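Local coordinates for ULam111 (PDB 5WUT), which hydrolyses laminarin, a beta-1,3-glucan, as a laminarinase of glycoside hydrolase family 16 with a beta-jelly-roll fold, at the interface of chains A and B. Residues are numbered along the deposited sequence; one frame, centred on the assembly and turned at random. Chains: chain A/B, ULam111.

The interface of chains A and B. Residues chain A 151-153, 176-179, 181; chain B 151-153, 176-179, 181.
A two-residue type I' beta-hairpin turn, A:Val176 to A:Ile179, joins strands 172-176 and 179-184 of the jelly roll and meets its own copy across a two-fold axis; whether this dimer forms in solution the structure alone does not show. A:Asp177 and A:Asn178 both take positive phi (47° and 71°), a conformation that aspartate and asparagine tolerate well, and the turn so made presents A:Ile179 to the partner. Chain B hides 110 Å² of this isoleucine's surface. Its CG1 is anti to the carbonyl carbon (chi1 -64°) and the chain runs on extended, so that the two isoleucines reach toward each other tip to tip, A:Ile179 CD1 lying 3.6 Å from B:Ile179 CD1. B:Ile153 lies alongside, pointing the same way, and sets its CD1 3.7 Å from A:Ile179 CG1; the two residues run antiparallel in a bridge-like arrangement without a direct backbone hydrogen bond, and two beta-branched aliphatic chains, stiff and without polar groups, suit such lengthwise packing. The side chains of A:Ile179 and B:Thr151 cross obliquely, A:Ile179 CG2 meeting the methyl B:Thr151 CG2 at 3.7 Å. The side chain of B:Val181 crosses at about a right angle, its CG1 4.1 Å from A:Ile179 CG2. An alanine at A:Ile179 would remove CG1, CG2 and CD1 and would probably loosen the apolar core, losing the tip contact and the packing on B:Ile153 and B:Thr151. No direct polar bond crosses this patch; water bridges the two turns instead. Water 2 lies 2.7 Å from the A:Asp177 carboxylate oxygen OD2 and also contacts the backbone O of B:Asp177. Its twin, water 1, contacts A:Asp177 O and lies 2.6 Å from B:Asp177 OD2.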
ATOM      1  N   THR A 151      -5.608  -4.741  -6.086  1.00 12.33           N
ATOM      2  CA  THR A 151      -5.359  -3.966  -4.879  1.00 11.44           C
ATOM      3  C   THR A 151      -6.312  -2.792  -4.794  1.00 12.18           C
ATOM      4  O   THR A 151      -6.399  -1.977  -5.706  1.00 11.08           O
ATOM      5  CB  THR A 151      -3.902  -3.459  -4.822  1.00 10.83           C
ATOM      6  OG1 THR A 151      -3.011  -4.578  -4.878  1.00 13.42           O
ATOM      7  CG2 THR A 151      -3.641  -2.685  -3.535  1.00 13.06           C
ATOM      8  N   ARG A 152      -7.038  -2.719  -3.691  1.00 10.49           N
ATOM      9  CA  ARG A 152      -7.944  -1.611  -3.458  1.00 11.32           C
ATOM     10  C   ARG A 152      -7.232  -0.379  -2.928  1.00 10.98           C
ATOM     11  O   ARG A 152      -6.509  -0.441  -1.935  1.00 10.21           O
ATOM     12  CB  ARG A 152      -9.044  -2.012  -2.482  1.00 11.91           C
ATOM     13  CG  ARG A 152      -9.909  -0.841  -2.100  1.00 13.94           C
ATOM     14  CD  ARG A 152     -11.048  -1.242  -1.177  1.00 20.48           C
ATOM     15  NE  ARG A 152     -11.631  -0.066  -0.541  1.00 18.38           N
ATOM     16  CZ  ARG A 152     -12.506  -0.123   0.460  1.00 18.49           C
ATOM     17  NH1 ARG A 152     -12.901  -1.300   0.925  1.00 19.22           N
ATOM     18  NH2 ARG A 152     -12.981   0.997   0.993  1.00 22.99           N
ATOM     19  N   ILE A 153      -7.461   0.752  -3.588  1.00 10.52           N
ATOM     20  CA  ILE A 153      -6.863   2.025  -3.209  1.00 12.58           C
ATOM     21  C   ILE A 153      -7.878   3.114  -3.526  1.00 11.17           C
ATOM     22  O   ILE A 153      -8.016   3.517  -4.683  1.00 12.58           O
ATOM     23  CB  ILE A 153      -5.525   2.302  -3.972  1.00 11.39           C
ATOM     24  CG1 ILE A 153      -4.580   1.097  -3.884  1.00 15.03           C
ATOM     25  CG2 ILE A 153      -4.881   3.583  -3.475  1.00 13.66           C
ATOM     26  CD1 ILE A 153      -3.235   1.256  -4.601  1.00 13.78           C
ATOM     27  N   VAL A 176       2.934  -0.151  -4.898  1.00  9.36           N
ATOM     28  CA  VAL A 176       2.199   1.055  -5.195  1.00  8.23           C
ATOM     29  C   VAL A 176       2.392   2.008  -4.038  1.00 11.31           C
ATOM     30  O   VAL A 176       2.211   1.616  -2.882  1.00 10.25           O
ATOM     31  CB  VAL A 176       0.702   0.766  -5.436  1.00  9.72           C
ATOM     32  CG1 VAL A 176      -0.037   2.056  -5.782  1.00 12.41           C
ATOM     33  CG2 VAL A 176       0.553  -0.241  -6.567  1.00 12.90           C
ATOM     34  N   ASP A 177       2.805   3.237  -4.345  1.00  8.75           N
ATOM     35  CA  ASP A 177       3.140   4.230  -3.329  1.00  9.52           C
ATOM     36  C   ASP A 177       4.045   3.631  -2.262  1.00 11.30           C
ATOM     37  O   ASP A 177       3.864   3.868  -1.069  1.00 11.14           O
ATOM     38  CB  ASP A 177       1.864   4.815  -2.709  1.00 10.55           C
ATOM     39  CG  ASP A 177       1.045   5.613  -3.710  1.00 12.85           C
ATOM     40  OD1 ASP A 177       1.619   6.169  -4.664  1.00 10.68           O
ATOM     41  OD2 ASP A 177      -0.176   5.692  -3.543  1.00 11.04           O
ATOM     42  N   ASN A 178       5.015   2.851  -2.735  1.00  9.59           N
ATOM     43  CA  ASN A 178       6.072   2.257  -1.911  1.00  9.68           C
ATOM     44  C   ASN A 178       5.570   1.152  -0.991  1.00 10.24           C
ATOM     45  O   ASN A 178       6.315   0.698  -0.123  1.00 11.69           O
ATOM     46  CB  ASN A 178       6.776   3.339  -1.085  1.00 10.95           C
ATOM     47  CG  ASN A 178       7.434   4.395  -1.949  1.00 14.35           C
ATOM     48  OD1 ASN A 178       8.234   4.077  -2.816  1.00 18.84           O
ATOM     49  ND2 ASN A 178       7.091   5.658  -1.717  1.00 16.76           N
ATOM     50  N   ILE A 179       4.318   0.724  -1.175  1.00  8.51           N
ATOM     51  CA  ILE A 179       3.792  -0.419  -0.422  1.00  9.57           C
ATOM     52  C   ILE A 179       3.841  -1.708  -1.250  1.00 11.01           C
ATOM     53  O   ILE A 179       3.328  -1.757  -2.361  1.00 10.28           O
ATOM     54  CB  ILE A 179       2.370  -0.132   0.048  1.00 10.74           C
ATOM     55  CG1 ILE A 179       2.424   1.048   1.015  1.00 13.38           C
ATOM     56  CG2 ILE A 179       1.761  -1.366   0.687  1.00 14.61           C
ATOM     57  CD1 ILE A 179       1.093   1.481   1.523  1.00 16.08           C
ATOM     58  N   VAL A 181       2.614  -4.774  -2.701  1.00  8.30           N
ATOM     59  CA  VAL A 181       1.237  -5.264  -2.840  1.00 10.56           C
ATOM     60  C   VAL A 181       1.136  -6.681  -3.397  1.00 12.01           C
ATOM     61  O   VAL A 181       0.092  -7.325  -3.248  1.00 11.77           O
ATOM     62  CB  VAL A 181       0.390  -4.338  -3.727  1.00 11.07           C
ATOM     63  CG1 VAL A 181       0.293  -2.967  -3.092  1.00 10.67           C
ATOM     64  CG2 VAL A 181       0.963  -4.251  -5.154  1.00 12.85           C
TER
ATOM     65  N   THR B 151       3.616  -6.168   6.174  1.00 11.44           N
ATOM     66  CA  THR B 151       3.641  -5.359   4.965  1.00 11.26           C
ATOM     67  C   THR B 151       4.955  -4.591   4.864  1.00 11.91           C
ATOM     68  O   THR B 151       5.337  -3.877   5.790  1.00 10.75           O
ATOM     69  CB  THR B 151       2.462  -4.379   4.917  1.00 11.89           C
ATOM     70  OG1 THR B 151       1.232  -5.118   4.960  1.00 12.14           O
ATOM     71  CG2 THR B 151       2.479  -3.577   3.615  1.00 14.86           C
ATOM     72  N   ARG B 152       5.652  -4.772   3.747  1.00 11.06           N
ATOM     73  CA  ARG B 152       6.881  -4.045   3.479  1.00 11.67           C
ATOM     74  C   ARG B 152       6.604  -2.660   2.923  1.00 11.14           C
ATOM     75  O   ARG B 152       5.855  -2.501   1.967  1.00 10.52           O
ATOM     76  CB  ARG B 152       7.777  -4.815   2.510  1.00 11.32           C
ATOM     77  CG  ARG B 152       8.996  -4.017   2.112  1.00 14.16           C
ATOM     78  CD  ARG B 152       9.921  -4.797   1.214  1.00 20.38           C
ATOM     79  NE  ARG B 152      10.871  -3.897   0.570  1.00 22.47           N
ATOM     80  CZ  ARG B 152      11.662  -4.264  -0.428  1.00 25.54           C
ATOM     81  NH1 ARG B 152      11.610  -5.510  -0.875  1.00 22.34           N
ATOM     82  NH2 ARG B 152      12.500  -3.391  -0.972  1.00 22.02           N
ATOM     83  N   ILE B 153       7.220  -1.658   3.548  1.00 11.36           N
ATOM     84  CA  ILE B 153       7.078  -0.265   3.149  1.00 10.50           C
ATOM     85  C   ILE B 153       8.393   0.434   3.451  1.00 11.04           C
ATOM     86  O   ILE B 153       8.669   0.759   4.610  1.00 12.48           O
ATOM     87  CB  ILE B 153       5.934   0.451   3.907  1.00 12.44           C
ATOM     88  CG1 ILE B 153       4.625  -0.336   3.817  1.00 15.55           C
ATOM     89  CG2 ILE B 153       5.776   1.865   3.363  1.00 13.13           C
ATOM     90  CD1 ILE B 153       3.467   0.299   4.538  1.00 15.60           C
ATOM     91  N   VAL B 176      -2.904   0.939   4.895  1.00 10.66           N
ATOM     92  CA  VAL B 176      -1.789   1.829   5.185  1.00  7.47           C
ATOM     93  C   VAL B 176      -1.667   2.784   4.007  1.00 10.05           C
ATOM     94  O   VAL B 176      -1.649   2.340   2.854  1.00 10.72           O
ATOM     95  CB  VAL B 176      -0.462   1.072   5.400  1.00  8.83           C
ATOM     96  CG1 VAL B 176       0.640   2.034   5.715  1.00 12.03           C
ATOM     97  CG2 VAL B 176      -0.612   0.070   6.535  1.00 11.22           C
ATOM     98  N   ASP B 177      -1.628   4.087   4.293  1.00  9.47           N
ATOM     99  CA  ASP B 177      -1.638   5.128   3.258  1.00  9.52           C
ATOM    100  C   ASP B 177      -2.707   4.875   2.183  1.00 11.71           C
ATOM    101  O   ASP B 177      -2.474   5.070   0.993  1.00 12.67           O
ATOM    102  CB  ASP B 177      -0.258   5.252   2.607  1.00 12.31           C
ATOM    103  CG  ASP B 177       0.798   5.718   3.583  1.00 12.24           C
ATOM    104  OD1 ASP B 177       0.433   6.411   4.558  1.00 11.12           O
ATOM    105  OD2 ASP B 177       1.987   5.412   3.369  1.00 12.83           O
ATOM    106  N   ASN B 178      -3.891   4.466   2.646  1.00  9.39           N
ATOM    107  CA  ASN B 178      -5.076   4.232   1.815  1.00 10.71           C
ATOM    108  C   ASN B 178      -4.996   2.990   0.922  1.00 10.48           C
ATOM    109  O   ASN B 178      -5.889   2.746   0.110  1.00 12.14           O
ATOM    110  CB  ASN B 178      -5.370   5.466   0.962  1.00 12.91           C
ATOM    111  CG  ASN B 178      -5.628   6.686   1.801  1.00 15.79           C
ATOM    112  OD1 ASN B 178      -6.472   6.653   2.685  1.00 17.51           O
ATOM    113  ND2 ASN B 178      -4.898   7.766   1.538  1.00 17.31           N
ATOM    114  N   ILE B 179      -3.967   2.178   1.102  1.00 10.38           N
ATOM    115  CA  ILE B 179      -3.860   0.912   0.387  1.00  8.55           C
ATOM    116  C   ILE B 179      -4.330  -0.254   1.247  1.00 11.22           C
ATOM    117  O   ILE B 179      -3.847  -0.421   2.357  1.00 10.07           O
ATOM    118  CB  ILE B 179      -2.418   0.667  -0.065  1.00 10.09           C
ATOM    119  CG1 ILE B 179      -2.047   1.766  -1.065  1.00 11.27           C
ATOM    120  CG2 ILE B 179      -2.266  -0.730  -0.649  1.00 11.91           C
ATOM    121  CD1 ILE B 179      -0.649   1.711  -1.584  1.00 15.10           C
ATOM    122  N   VAL B 181      -4.195  -3.554   2.758  1.00 10.57           N
ATOM    123  CA  VAL B 181      -3.073  -4.490   2.924  1.00 10.21           C
ATOM    124  C   VAL B 181      -3.445  -5.832   3.541  1.00  9.96           C
ATOM    125  O   VAL B 181      -2.671  -6.779   3.449  1.00 12.56           O
ATOM    126  CB  VAL B 181      -1.951  -3.875   3.782  1.00 10.69           C
ATOM    127  CG1 VAL B 181      -1.354  -2.662   3.091  1.00 11.74           C
ATOM    128  CG2 VAL B 181      -2.449  -3.527   5.208  1.00 11.59           C
TER
HETATM  129  O   HOH W   1       3.011   5.625   0.993  1.00 11.76           O
HETATM  130  O   HOH W   2      -1.137   6.209  -1.033  1.00 12.06           O